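PDB 2QPQ: protein Bug27 from Bordetella pertussis, which probably binds a small solute in the periplasm as a Venus-flytrap receptor of the Bug family, related to tripartite tricarboxylate transporter receptors. Local coordinates for residues A251-M254 against Q255-D258. Sequence-based numbering, arbitrary orientation.
Sequences AKVM and QRDD
Q255 folds back over the last turn of helix 240-254, its N bonded to A251 O at 2.9 Å and its CG lying 3.1 Å from the same oxygen. With CG beside its own backbone N (chi1 -74°) and the chain extended beyond, the amide runs back along the helix surface and brings NE2 4.1 Å from A251 CB. One residue on, the turn tightens: R256 N bonds to V253 O at 3.1 Å, standing above the carbonyl plane, while R256 CG packs 3.2 Å from that oxygen. Behind this close-packed turn A251 meets I97 and M254 meets V99, both of strand 93-109, and V253 meets Y32 of helix 21-35. The outer side is looser: K252 and Q255 are exposed, and K252 CG comes no nearer than 4.3 Å to Q255 OE1. R256, bent at chi3 (61°), forms a side-on salt bridge with D258 through two hydrogen bonds in its guanidinium plane: NE takes the syn lone pair of OD1 at 3.0 Å, and NH2 reaches OD2 at 3.2 Å, tilted from the carboxylate plane. The arrangement is a sharp bend between consecutive helices, with R256 as N-cap residue of helix 257-266, in the alpha/beta fold of a Venus-flytrap solute-binding protein.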
ATOM      1  N   ALA A 251      -6.188   8.739 -16.123  1.00 22.06           N
ATOM      2  CA  ALA A 251      -4.805   8.926 -16.571  1.00 22.37           C
ATOM      3  C   ALA A 251      -4.575  10.393 -16.916  1.00 23.51           C
ATOM      4  O   ALA A 251      -3.503  10.939 -16.630  1.00 23.34           O
ATOM      5  CB  ALA A 251      -4.494   8.022 -17.758  1.00 22.52           C
ATOM      6  N   LYS A 252      -5.585  11.047 -17.493  1.00 24.19           N
ATOM      7  CA  LYS A 252      -5.528  12.476 -17.764  1.00 26.21           C
ATOM      8  C   LYS A 252      -5.358  13.323 -16.484  1.00 25.96           C
ATOM      9  O   LYS A 252      -4.555  14.253 -16.463  1.00 25.72           O
ATOM     10  CB  LYS A 252      -6.745  12.941 -18.586  1.00 27.04           C
ATOM     11  CG  LYS A 252      -6.501  12.774 -20.095  1.00 29.77           C
ATOM     12  CD  LYS A 252      -7.789  12.695 -20.903  1.00 33.78           C
ATOM     13  CE  LYS A 252      -7.527  12.300 -22.381  1.00 35.07           C
ATOM     14  NZ  LYS A 252      -8.777  11.806 -23.106  1.00 38.42           N
ATOM     15  N   VAL A 253      -6.090  12.974 -15.429  1.00 25.97           N
ATOM     16  CA  VAL A 253      -5.872  13.564 -14.103  1.00 25.72           C
ATOM     17  C   VAL A 253      -4.452  13.348 -13.598  1.00 26.38           C
ATOM     18  O   VAL A 253      -3.809  14.291 -13.140  1.00 27.08           O
ATOM     19  CB  VAL A 253      -6.872  13.035 -13.035  1.00 25.17           C
ATOM     20  CG1 VAL A 253      -6.502  13.584 -11.651  1.00 23.33           C
ATOM     21  CG2 VAL A 253      -8.275  13.439 -13.383  1.00 24.91           C
ATOM     22  N   MET A 254      -3.962  12.115 -13.670  1.00 26.48           N
ATOM     23  CA  MET A 254      -2.640  11.806 -13.155  1.00 27.17           C
ATOM     24  C   MET A 254      -1.531  12.549 -13.923  1.00 28.11           C
ATOM     25  O   MET A 254      -0.489  12.912 -13.339  1.00 27.85           O
ATOM     26  CB  MET A 254      -2.390  10.298 -13.109  1.00 27.77           C
ATOM     27  CG  MET A 254      -3.378   9.551 -12.196  1.00 28.05           C
ATOM     28  SD  MET A 254      -3.278  10.109 -10.484  1.00 33.27           S
ATOM     29  CE  MET A 254      -4.752  11.001 -10.244  1.00 30.69           C
ATOM     30  N   GLN A 255      -1.790  12.816 -15.203  1.00 27.48           N
ATOM     31  CA  GLN A 255      -0.849  13.546 -16.064  1.00 28.03           C
ATOM     32  C   GLN A 255      -0.711  15.044 -15.743  1.00 27.82           C
ATOM     33  O   GLN A 255       0.202  15.698 -16.244  1.00 28.79           O
ATOM     34  CB  GLN A 255      -1.263  13.357 -17.522  1.00 27.79           C
ATOM     35  CG  GLN A 255      -0.950  11.961 -18.047  1.00 28.40           C
ATOM     36  CD  GLN A 255      -1.694  11.650 -19.332  1.00 32.54           C
ATOM     37  OE1 GLN A 255      -2.238  12.562 -19.996  1.00 33.65           O
ATOM     38  NE2 GLN A 255      -1.732  10.365 -19.702  1.00 30.62           N
ATOM     39  N   ARG A 256      -1.621  15.599 -14.955  1.00 27.81           N
ATOM     40  CA  ARG A 256      -1.557  17.012 -14.588  1.00 28.55           C
ATOM     41  C   ARG A 256      -0.208  17.336 -13.922  1.00 28.81           C
ATOM     42  O   ARG A 256       0.262  16.550 -13.098  1.00 28.09           O
ATOM     43  CB  ARG A 256      -2.708  17.360 -13.647  1.00 28.74           C
ATOM     44  CG  ARG A 256      -4.086  17.235 -14.243  1.00 29.93           C
ATOM     45  CD  ARG A 256      -5.095  17.567 -13.194  1.00 31.78           C
ATOM     46  NE  ARG A 256      -4.922  18.941 -12.727  1.00 35.58           N
ATOM     47  CZ  ARG A 256      -5.679  19.979 -13.100  1.00 37.40           C
ATOM     48  NH1 ARG A 256      -6.688  19.807 -13.941  1.00 38.29           N
ATOM     49  NH2 ARG A 256      -5.446  21.192 -12.604  1.00 37.88           N
ATOM     50  N   ASP A 257       0.433  18.460 -14.299  1.00 29.34           N
ATOM     51  CA  ASP A 257       1.677  18.906 -13.631  1.00 29.83           C
ATOM     52  C   ASP A 257       1.462  19.044 -12.127  1.00 28.74           C
ATOM     53  O   ASP A 257       2.298  18.623 -11.317  1.00 29.15           O
ATOM     54  CB  ASP A 257       2.121  20.302 -14.121  1.00 31.49           C
ATOM     55  CG  ASP A 257       2.620  20.320 -15.530  1.00 35.12           C
ATOM     56  OD1 ASP A 257       3.088  19.284 -16.061  1.00 36.48           O
ATOM     57  OD2 ASP A 257       2.587  21.444 -16.100  1.00 40.58           O
ATOM     58  N   ASP A 258       0.350  19.664 -11.737  1.00 27.58           N
ATOM     59  CA  ASP A 258       0.169  19.933 -10.341  1.00 27.48           C
ATOM     60  C   ASP A 258       0.033  18.613  -9.521  1.00 26.77           C
ATOM     61  O   ASP A 258       0.589  18.477  -8.436  1.00 24.84           O
ATOM     62  CB  ASP A 258      -0.943  20.954 -10.089  1.00 28.28           C
ATOM     63  CG  ASP A 258      -2.295  20.497 -10.549  1.00 31.52           C
ATOM     64  OD1 ASP A 258      -2.406  19.459 -11.236  1.00 33.33           O
ATOM     65  OD2 ASP A 258      -3.277  21.197 -10.217  1.00 36.92           O
TER